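Local atomic coordinates of soluble inorganic pyrophosphatase (Toxoplasma gondii, PDB entry 5WRT), a protein that probably hydrolyses inorganic pyrophosphate to phosphate with the help of magnesium ions, as a type I soluble pyrophosphatase. Residues Pro138-Gly143 with Leu158-Gly163; Thr88-Tyr93 with Arg188-Trp193; Gly94-Thr99 with Arg219-Ala224. All coordinates share one frame; numbering follows the deposited sequence.

Contact 1: residues Pro138-Gly143 with Leu158-Gly163; sequences PVKVLG and LAIREG
Pro-138 O takes the backbone N-H of Glu-162 at 2.9 Å and 172°, a nearly straight bond just past the end of strand 152-161. Val-139, in a non-hydrogen-bonded pair with Arg-161, brings its CG2 to 3.6 Å from Ala-159 CB on the sheet face they share with Val-141. Lys-140 and Ile-160 form a hydrogen-bonded pair: Lys-140 N to Ile-160 O and Ile-160 N to Lys-140 O both measure 2.9 Å. The lysine chain runs alongside Ile-160 before bending at chi3 (46°), and its NZ is held by Phe-167 O, Leu-170 O and Asn-171 OD1. Val-141 then pairs with Ala-159. Beyond it the register slips by one residue in a classic beta bulge, where Leu-158 O accepts from Leu-142 N at 2.7 Å and from Gly-143 N at 3.3 Å. Leu-142 CD1 meets Ile-160 CG2 at 3.8 Å, their side chains meeting at a slant. Leu-158 N returns a bond to Gly-143 O. The six hydrogen bonds across the hairpin are thus all between backbone atoms, with aliphatic contacts beside them; at the bulge one carbonyl, Leu-158 O, serves both N-H groups that face it, the second bond being longer and more bent.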
loop_
_atom_site.group_PDB
_atom_site.type_symbol
_atom_site.label_atom_id
_atom_site.label_comp_id
_atom_site.label_asym_id
_atom_site.label_seq_id
_atom_site.Cartn_x
_atom_site.Cartn_y
_atom_site.Cartn_z
ATOM N N PRO A 138 -1.951 15.847 20.593
ATOM C CA PRO A 138 -3.412 15.767 20.717
ATOM C C PRO A 138 -4.053 15.699 19.340
ATOM O O PRO A 138 -3.705 16.465 18.439
ATOM C CB PRO A 138 -3.785 17.064 21.451
ATOM C CG PRO A 138 -2.482 17.658 21.921
ATOM C CD PRO A 138 -1.439 17.172 20.971
ATOM N N VAL A 139 -4.999 14.777 19.182
ATOM C CA VAL A 139 -5.642 14.551 17.897
ATOM C C VAL A 139 -7.152 14.582 18.078
ATOM O O VAL A 139 -7.681 14.274 19.151
ATOM C CB VAL A 139 -5.206 13.211 17.257
ATOM C CG1 VAL A 139 -3.697 13.171 17.070
ATOM C CG2 VAL A 139 -5.679 12.034 18.102
ATOM N N LYS A 140 -7.846 14.963 17.011
ATOM C CA LYS A 140 -9.295 14.853 16.934
ATOM C C LYS A 140 -9.640 13.625 16.106
ATOM O O LYS A 140 -9.142 13.463 14.986
ATOM C CB LYS A 140 -9.916 16.109 16.324
ATOM C CG LYS A 140 -11.401 15.983 16.029
ATOM C CD LYS A 140 -12.007 17.326 15.654
ATOM C CE LYS A 140 -11.145 18.064 14.644
ATOM N NZ LYS A 140 -11.824 19.283 14.124
ATOM N N VAL A 141 -10.484 12.766 16.661
ATOM C CA VAL A 141 -10.827 11.500 16.027
ATOM C C VAL A 141 -11.852 11.744 14.927
ATOM O O VAL A 141 -12.854 12.439 15.136
ATOM C CB VAL A 141 -11.341 10.504 17.076
ATOM C CG1 VAL A 141 -12.183 9.445 16.430
ATOM C CG2 VAL A 141 -10.167 9.877 17.817
ATOM N N LEU A 142 -11.604 11.165 13.748
ATOM C CA LEU A 142 -12.451 11.375 12.582
ATOM C C LEU A 142 -13.223 10.139 12.142
ATOM O O LEU A 142 -14.244 10.281 11.462
ATOM C CB LEU A 142 -11.608 11.866 11.397
ATOM C CG LEU A 142 -10.833 13.168 11.598
ATOM C CD1 LEU A 142 -9.806 13.351 10.489
ATOM C CD2 LEU A 142 -11.783 14.349 11.661
ATOM N N GLY A 143 -12.770 8.948 12.506
ATOM C CA GLY A 143 -13.396 7.732 12.027
ATOM C C GLY A 143 -12.544 6.533 12.377
ATOM O O GLY A 143 -11.509 6.648 13.040
ATOM N N LEU A 158 -8.904 6.763 12.665
ATOM C CA LEU A 158 -8.356 7.855 11.877
ATOM C C LEU A 158 -8.525 9.159 12.643
ATOM O O LEU A 158 -9.591 9.425 13.206
ATOM C CB LEU A 158 -9.039 7.952 10.511
ATOM C CG LEU A 158 -9.357 6.632 9.805
ATOM C CD1 LEU A 158 -10.225 6.875 8.580
ATOM C CD2 LEU A 158 -8.082 5.893 9.424
ATOM N N ALA A 159 -7.472 9.974 12.656
ATOM C CA ALA A 159 -7.472 11.181 13.465
ATOM C C ALA A 159 -6.657 12.260 12.768
ATOM O O ALA A 159 -5.887 11.985 11.844
ATOM C CB ALA A 159 -6.920 10.911 14.869
ATOM N N ILE A 160 -6.837 13.499 13.222
ATOM C CA ILE A 160 -6.109 14.641 12.684
ATOM C C ILE A 160 -5.448 15.387 13.835
ATOM O O ILE A 160 -6.075 15.634 14.872
ATOM C CB ILE A 160 -7.019 15.580 11.865
ATOM C CG1 ILE A 160 -6.220 16.784 11.359
ATOM C CG2 ILE A 160 -8.230 16.027 12.674
ATOM C CD1 ILE A 160 -5.233 16.441 10.265
ATOM N N ARG A 161 -4.176 15.724 13.649
ATOM C CA ARG A 161 -3.387 16.398 14.670
ATOM C C ARG A 161 -3.878 17.827 14.880
ATOM O O ARG A 161 -4.106 18.561 13.915
ATOM C CB ARG A 161 -1.921 16.389 14.239
ATOM C CG ARG A 161 -0.944 17.061 15.162
ATOM C CD ARG A 161 0.462 16.949 14.583
ATOM N NE ARG A 161 0.621 17.751 13.372
ATOM C CZ ARG A 161 0.925 19.044 13.369
ATOM N NH1 ARG A 161 1.112 19.685 14.514
ATOM N NH2 ARG A 161 1.046 19.697 12.221
ATOM N N GLU A 162 -4.052 18.223 16.141
ATOM C CA GLU A 162 -4.328 19.624 16.429
ATOM C C GLU A 162 -3.113 20.460 16.052
ATOM O O GLU A 162 -1.983 20.142 16.436
ATOM C CB GLU A 162 -4.692 19.830 17.899
ATOM C CG GLU A 162 -4.800 21.305 18.290
ATOM C CD GLU A 162 -5.102 21.517 19.761
ATOM O OE1 GLU A 162 -6.145 22.134 20.071
ATOM O OE2 GLU A 162 -4.296 21.079 20.609
ATOM N N GLY A 163 -3.346 21.527 15.297
ATOM C CA GLY A 163 -2.288 22.326 14.728
ATOM C C GLY A 163 -2.055 22.087 13.251
ATOM O O GLY A 163 -1.435 22.931 12.592
#

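Contact 2: residues Thr88-Tyr93 with Arg188-Trp193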
loop_
_atom_site.group_PDB
_atom_site.type_symbol
_atom_site.label_atom_id
_atom_site.label_comp_id
_atom_site.label_asym_id
_atom_site.label_seq_id
_atom_site.Cartn_x
_atom_site.Cartn_y
_atom_site.Cartn_z
ATOM N N THR A 88 6.110 0.788 2.979
ATOM C CA THR A 88 6.200 2.024 3.742
ATOM C C THR A 88 4.808 2.513 4.132
ATOM O O THR A 88 3.877 2.506 3.321
ATOM C CB THR A 88 6.932 3.097 2.931
ATOM O OG1 THR A 88 8.293 2.696 2.721
ATOM C CG2 THR A 88 6.915 4.430 3.655
ATOM N N LEU A 89 4.668 2.923 5.392
ATOM C CA LEU A 89 3.435 3.533 5.867
ATOM C C LEU A 89 3.447 5.022 5.542
ATOM O O LEU A 89 4.408 5.726 5.866
ATOM C CB LEU A 89 3.284 3.311 7.372
ATOM C CG LEU A 89 1.897 3.462 8.000
ATOM C CD1 LEU A 89 0.816 2.889 7.099
ATOM C CD2 LEU A 89 1.879 2.772 9.350
ATOM N N TYR A 90 2.381 5.501 4.906
ATOM C CA TYR A 90 2.335 6.863 4.389
ATOM C C TYR A 90 1.705 7.851 5.360
ATOM O O TYR A 90 1.408 8.983 4.966
ATOM C CB TYR A 90 1.575 6.899 3.061
ATOM C CG TYR A 90 2.069 5.887 2.057
ATOM C CD1 TYR A 90 3.343 5.984 1.516
ATOM C CD2 TYR A 90 1.260 4.833 1.648
ATOM C CE1 TYR A 90 3.802 5.062 0.600
ATOM C CE2 TYR A 90 1.710 3.903 0.730
ATOM C CZ TYR A 90 2.983 4.025 0.209
ATOM O OH TYR A 90 3.441 3.107 -0.704
ATOM N N TRP A 91 1.488 7.454 6.611
ATOM C CA TRP A 91 0.874 8.323 7.601
ATOM C C TRP A 91 1.491 8.050 8.963
ATOM O O TRP A 91 1.959 6.942 9.236
ATOM C CB TRP A 91 -0.648 8.122 7.656
ATOM C CG TRP A 91 -1.302 8.182 6.308
ATOM C CD1 TRP A 91 -1.811 9.288 5.691
ATOM C CD2 TRP A 91 -1.500 7.090 5.399
ATOM N NE1 TRP A 91 -2.316 8.953 4.459
ATOM C CE2 TRP A 91 -2.139 7.609 4.256
ATOM C CE3 TRP A 91 -1.201 5.725 5.444
ATOM C CZ2 TRP A 91 -2.485 6.810 3.167
ATOM C CZ3 TRP A 91 -1.546 4.934 4.361
ATOM C CH2 TRP A 91 -2.182 5.478 3.239
ATOM N N ASN A 92 1.504 9.078 9.810
ATOM C CA ASN A 92 1.924 8.891 11.192
ATOM C C ASN A 92 1.012 7.881 11.875
ATOM O O ASN A 92 -0.214 7.933 11.739
ATOM C CB ASN A 92 1.907 10.220 11.942
ATOM C CG ASN A 92 2.783 11.266 11.284
ATOM O OD1 ASN A 92 4.010 11.166 11.304
ATOM N ND2 ASN A 92 2.156 12.276 10.691
ATOM N N TYR A 93 1.618 6.954 12.611
ATOM C CA TYR A 93 0.900 5.810 13.146
ATOM C C TYR A 93 1.362 5.540 14.567
ATOM O O TYR A 93 2.550 5.660 14.876
ATOM C CB TYR A 93 1.125 4.580 12.261
ATOM C CG TYR A 93 0.405 3.326 12.699
ATOM C CD1 TYR A 93 -0.956 3.171 12.476
ATOM C CD2 TYR A 93 1.095 2.281 13.304
ATOM C CE1 TYR A 93 -1.618 2.021 12.865
ATOM C CE2 TYR A 93 0.442 1.126 13.693
ATOM C CZ TYR A 93 -0.914 1.001 13.470
ATOM O OH TYR A 93 -1.570 -0.145 13.856
ATOM N N ARG A 188 -7.297 2.139 4.088
ATOM C CA ARG A 188 -7.969 0.842 4.061
ATOM C C ARG A 188 -7.194 -0.164 3.220
ATOM O O ARG A 188 -6.983 -1.308 3.636
ATOM C CB ARG A 188 -9.396 0.988 3.530
ATOM C CG ARG A 188 -10.136 -0.346 3.435
ATOM C CD ARG A 188 -11.600 -0.174 3.053
ATOM N NE ARG A 188 -11.795 0.983 2.189
ATOM C CZ ARG A 188 -12.685 1.945 2.410
ATOM N NH1 ARG A 188 -13.485 1.886 3.467
ATOM N NH2 ARG A 188 -12.778 2.962 1.566
ATOM N N GLU A 189 -6.764 0.246 2.025
ATOM C CA GLU A 189 -6.056 -0.680 1.150
ATOM C C GLU A 189 -4.670 -1.007 1.687
ATOM O O GLU A 189 -4.166 -2.114 1.461
ATOM C CB GLU A 189 -5.959 -0.104 -0.263
ATOM C CG GLU A 189 -7.305 0.064 -0.960
ATOM C CD GLU A 189 -8.195 -1.163 -0.854
ATOM O OE1 GLU A 189 -7.682 -2.297 -0.967
ATOM O OE2 GLU A 189 -9.416 -0.990 -0.648
ATOM N N TRP A 190 -4.042 -0.069 2.399
ATOM C CA TRP A 190 -2.738 -0.343 2.992
ATOM C C TRP A 190 -2.829 -1.479 4.001
ATOM O O TRP A 190 -2.067 -2.450 3.933
ATOM C CB TRP A 190 -2.181 0.919 3.655
ATOM C CG TRP A 190 -0.700 0.863 3.880
ATOM C CD1 TRP A 190 0.269 1.416 3.094
ATOM C CD2 TRP A 190 -0.017 0.207 4.956
ATOM N NE1 TRP A 190 1.511 1.150 3.615
ATOM C CE2 TRP A 190 1.364 0.407 4.757
ATOM C CE3 TRP A 190 -0.437 -0.528 6.069
ATOM C CZ2 TRP A 190 2.327 -0.099 5.630
ATOM C CZ3 TRP A 190 0.521 -1.031 6.934
ATOM C CH2 TRP A 190 1.885 -0.814 6.709
ATOM N N PHE A 191 -3.767 -1.380 4.942
ATOM C CA PHE A 191 -3.896 -2.402 5.972
ATOM C C PHE A 191 -4.579 -3.668 5.470
ATOM O O PHE A 191 -4.467 -4.711 6.122
ATOM C CB PHE A 191 -4.638 -1.830 7.180
ATOM C CG PHE A 191 -3.787 -0.926 8.024
ATOM C CD1 PHE A 191 -2.843 -1.457 8.891
ATOM C CD2 PHE A 191 -3.904 0.450 7.931
ATOM C CE1 PHE A 191 -2.047 -0.630 9.663
ATOM C CE2 PHE A 191 -3.109 1.282 8.700
ATOM C CZ PHE A 191 -2.179 0.741 9.567
ATOM N N ARG A 192 -5.270 -3.606 4.331
ATOM C CA ARG A 192 -5.830 -4.825 3.754
ATOM C C ARG A 192 -4.738 -5.709 3.163
ATOM O O ARG A 192 -4.801 -6.938 3.270
ATOM C CB ARG A 192 -6.869 -4.485 2.685
ATOM C CG ARG A 192 -7.688 -5.688 2.224
ATOM C CD ARG A 192 -8.085 -5.586 0.758
ATOM N NE ARG A 192 -8.914 -4.416 0.484
ATOM C CZ ARG A 192 -10.236 -4.381 0.637
ATOM N NH1 ARG A 192 -10.888 -5.456 1.061
ATOM N NH2 ARG A 192 -10.905 -3.270 0.360
ATOM N N TRP A 193 -3.721 -5.101 2.549
ATOM C CA TRP A 193 -2.768 -5.826 1.721
ATOM C C TRP A 193 -1.389 -6.000 2.344
ATOM O O TRP A 193 -0.604 -6.805 1.832
ATOM C CB TRP A 193 -2.611 -5.116 0.365
ATOM C CG TRP A 193 -3.819 -5.214 -0.518
ATOM C CD1 TRP A 193 -4.781 -4.262 -0.702
ATOM C CD2 TRP A 193 -4.188 -6.323 -1.347
ATOM N NE1 TRP A 193 -5.730 -4.713 -1.589
ATOM C CE2 TRP A 193 -5.389 -5.976 -2.000
ATOM C CE3 TRP A 193 -3.623 -7.577 -1.599
ATOM C CZ2 TRP A 193 -6.033 -6.836 -2.887
ATOM C CZ3 TRP A 193 -4.263 -8.430 -2.480
ATOM C CH2 TRP A 193 -5.456 -8.055 -3.113
#
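Four residues, Thr-88 and Leu-89 at the end of strand 84-89 and Tyr-90 and Trp-91 in the turn after it, meet the indole of Trp-190 from helix 183-193. The Trp-190 CG is anti to the backbone N (chi1 -161°), which carries the ring away from the helix until NE1 donates to Thr-88 O at 2.7 Å; the donor lies above the carbonyl plane, and the oxygen is tilted somewhat from the indole plane. Leu-89 crosses the indole at about a right angle: its CD1 sits 3.4 Å from the centroid of the six-membered ring and 11° off the normal, a CH-pi contact over the face. Trp-91 turns its edge toward that same face, offset over the five-membered ring, with planes at 84° and centroids 6.0 Å apart. Tyr-90 instead approaches the indole rim, its CE2 3.7 Å from Trp-190 CD1. One helix position further on, Phe-191 and Tyr-93 reach tip to tip, with Phe-191 CZ 3.6 Å from Tyr-93 CE1. The Phe-191 ring in turn has Trp-190 CE3 over its centre. Tyr-90 OH bonds to Ser-87 of the second subunit, while Trp-91 meets Trp-193 of that subunit edge-to-face. Tyr-90, Trp-91 and Trp-190 thus form an aromatic cluster at the subunit interface. Phe-191 and Tyr-93 continue the packing toward the magnesium site, where Asp-117, Asp-122 and Asp-154 ligate the metal; Tyr-93 packs on Asp-122 and gives its OH to a hydrogen bond with Lys-156.

Contact 3: residues Gly94-Thr99 with Arg219-Ala224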
loop_
_atom_site.group_PDB
_atom_site.type_symbol
_atom_site.label_atom_id
_atom_site.label_comp_id
_atom_site.label_asym_id
_atom_site.label_seq_id
_atom_site.Cartn_x
_atom_site.Cartn_y
_atom_site.Cartn_z
ATOM N N GLY A 94 0.418 5.169 15.426
ATOM C CA GLY A 94 0.737 4.913 16.815
ATOM C C GLY A 94 -0.420 4.332 17.597
ATOM O O GLY A 94 -1.176 3.506 17.076
ATOM N N ALA A 95 -0.583 4.767 18.844
ATOM C CA ALA A 95 -1.579 4.168 19.718
ATOM C C ALA A 95 -2.062 5.196 20.729
ATOM O O ALA A 95 -1.395 6.198 21.000
ATOM C CB ALA A 95 -1.021 2.936 20.441
ATOM N N PHE A 96 -3.240 4.932 21.278
ATOM C CA PHE A 96 -3.821 5.748 22.335
ATOM C C PHE A 96 -3.309 5.273 23.688
ATOM O O PHE A 96 -3.358 4.069 23.971
ATOM C CB PHE A 96 -5.341 5.664 22.313
ATOM C CG PHE A 96 -5.973 6.290 21.101
ATOM C CD1 PHE A 96 -5.954 7.662 20.922
ATOM C CD2 PHE A 96 -6.594 5.502 20.144
ATOM C CE1 PHE A 96 -6.540 8.240 19.808
ATOM C CE2 PHE A 96 -7.181 6.071 19.029
ATOM C CZ PHE A 96 -7.154 7.443 18.861
ATOM N N PRO A 97 -2.804 6.168 24.538
ATOM C CA PRO A 97 -2.420 5.756 25.891
ATOM C C PRO A 97 -3.629 5.292 26.688
ATOM O O PRO A 97 -4.766 5.689 26.419
ATOM C CB PRO A 97 -1.810 7.027 26.498
ATOM C CG PRO A 97 -1.561 7.947 25.350
ATOM C CD PRO A 97 -2.572 7.601 24.307
ATOM N N GLN A 98 -3.367 4.432 27.672
ATOM C CA GLN A 98 -4.387 3.979 28.618
ATOM C C GLN A 98 -5.572 3.346 27.896
ATOM O O GLN A 98 -6.730 3.530 28.275
ATOM C CB GLN A 98 -4.840 5.126 29.524
ATOM C CG GLN A 98 -3.689 5.764 30.290
ATOM C CD GLN A 98 -4.112 6.960 31.118
ATOM O OE1 GLN A 98 -5.188 7.522 30.918
ATOM N NE2 GLN A 98 -3.259 7.358 32.053
ATOM N N THR A 99 -5.276 2.605 26.833
ATOM C CA THR A 99 -6.269 1.822 26.118
ATOM C C THR A 99 -5.758 0.398 25.973
ATOM O O THR A 99 -4.549 0.157 25.904
ATOM C CB THR A 99 -6.578 2.405 24.729
ATOM O OG1 THR A 99 -5.376 2.449 23.947
ATOM C CG2 THR A 99 -7.162 3.805 24.849
ATOM N N ARG A 219 -16.522 6.188 20.396
ATOM C CA ARG A 219 -16.958 5.103 21.269
ATOM C C ARG A 219 -15.976 3.938 21.255
ATOM O O ARG A 219 -15.825 3.247 22.269
ATOM C CB ARG A 219 -18.352 4.624 20.861
ATOM C CG ARG A 219 -19.481 5.568 21.251
ATOM C CD ARG A 219 -20.834 4.952 20.932
ATOM N NE ARG A 219 -21.214 5.122 19.531
ATOM C CZ ARG A 219 -21.791 6.214 19.037
ATOM N NH1 ARG A 219 -22.066 7.241 19.832
ATOM N NH2 ARG A 219 -22.101 6.277 17.750
ATOM N N VAL A 220 -15.314 3.697 20.121
ATOM C CA VAL A 220 -14.274 2.673 20.075
ATOM C C VAL A 220 -13.160 3.007 21.058
ATOM O O VAL A 220 -12.686 2.138 21.801
ATOM C CB VAL A 220 -13.739 2.520 18.638
ATOM C CG1 VAL A 220 -12.415 1.767 18.635
ATOM C CG2 VAL A 220 -14.762 1.812 17.757
ATOM N N VAL A 221 -12.740 4.274 21.097
ATOM C CA VAL A 221 -11.679 4.679 22.014
ATOM C C VAL A 221 -12.149 4.586 23.462
ATOM O O VAL A 221 -11.410 4.111 24.335
ATOM C CB VAL A 221 -11.182 6.095 21.670
ATOM C CG1 VAL A 221 -9.975 6.456 22.526
ATOM C CG2 VAL A 221 -10.837 6.192 20.192
ATOM N N TYR A 222 -13.376 5.039 23.743
ATOM C CA TYR A 222 -13.907 4.957 25.103
ATOM C C TYR A 222 -13.897 3.521 25.612
ATOM O O TYR A 222 -13.430 3.249 26.724
ATOM C CB TYR A 222 -15.333 5.509 25.164
ATOM C CG TYR A 222 -15.494 6.973 24.832
ATOM C CD1 TYR A 222 -14.552 7.914 25.232
ATOM C CD2 TYR A 222 -16.618 7.420 24.150
ATOM C CE1 TYR A 222 -14.717 9.256 24.936
ATOM C CE2 TYR A 222 -16.792 8.751 23.854
ATOM C CZ TYR A 222 -15.842 9.665 24.246
ATOM O OH TYR A 222 -16.032 10.991 23.942
ATOM N N ARG A 223 -14.427 2.591 24.814
ATOM C CA ARG A 223 -14.514 1.202 25.252
ATOM C C ARG A 223 -13.136 0.622 25.545
ATOM O O ARG A 223 -12.948 -0.063 26.558
ATOM C CB ARG A 223 -15.237 0.363 24.199
ATOM C CG ARG A 223 -15.538 -1.056 24.652
ATOM C CD ARG A 223 -16.418 -1.785 23.654
ATOM N NE ARG A 223 -15.845 -1.777 22.311
ATOM C CZ ARG A 223 -16.434 -1.228 21.252
ATOM N NH1 ARG A 223 -17.617 -0.643 21.380
ATOM N NH2 ARG A 223 -15.840 -1.266 20.067
ATOM N N ALA A 224 -12.158 0.891 24.677
ATOM C CA ALA A 224 -10.797 0.435 24.937
ATOM C C ALA A 224 -10.207 1.118 26.162
ATOM O O ALA A 224 -9.412 0.510 26.888
ATOM C CB ALA A 224 -9.914 0.676 23.713
#
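Phe-96 and Val-221 make the apolar part of this contact, their side chains crossing at about a right angle. The closest approach is Phe-96 CE2 to Val-221 CG2, at 3.8 Å. The other methyl, CG1, lies over one face of the ring, 4.3 Å from its centroid and 12° off the normal, so one branch of the valine makes a CH-pi contact while the other touches the ring carbons. Val-221 CG1 is anti to the backbone N (chi1 -174°), which sends it out from helix 214-232 over the phenyl group. Both residues also rest on Leu-121 of strand 115-125, where the helix packs against the mixed sheet. A second apolar meeting is small: Thr-99 CB stands 3.9 Å from Ala-224 CB.

The polar contribution across the segments is weak, a CA-H...O contact from Thr-99 CA to Ala-224 O at 3.5 Å. Stronger bonds shape the partners themselves. Thr-99 OG1 donates to Phe-96 O at 2.6 Å, closing the turn from Phe-96 to Thr-99 on itself. Each segment is bonded to the residue next after the other: Gln-98 O to His-225 ND1, and Ala-224 to Trp-100 through the backbone. The chemistry is therefore divided: the threonine hydroxyl is engaged by Phe-96 O and Leu-121 N, while CB faces Ala-224, and the helix meets the segment mainly through carbon surfaces.

How the contacts relate
All three contacts are mainly buried, contact 1 running out to the surface at Glu-162, yet they differ in chemistry. Contact 1 pairs two strands of the mixed sheet edge to edge through backbone bonds, whereas contacts 2 and 3 each set a helix against the chain around strand 92-95, mainly by way of side chains. Contact 2 is aromatic, with one indole hydrogen bond, and reaches the second subunit; contact 3 is apolar, valine methyls on a phenyl ring and a small Thr-Ala meeting, and like contact 1 it is not touched by that subunit. Contacts 2 and 3 lie on opposite sides of the chain's centre. Contacts 1 and 3 touch, Phe-96 CZ lying 4.0 Å from Val-141 CG2.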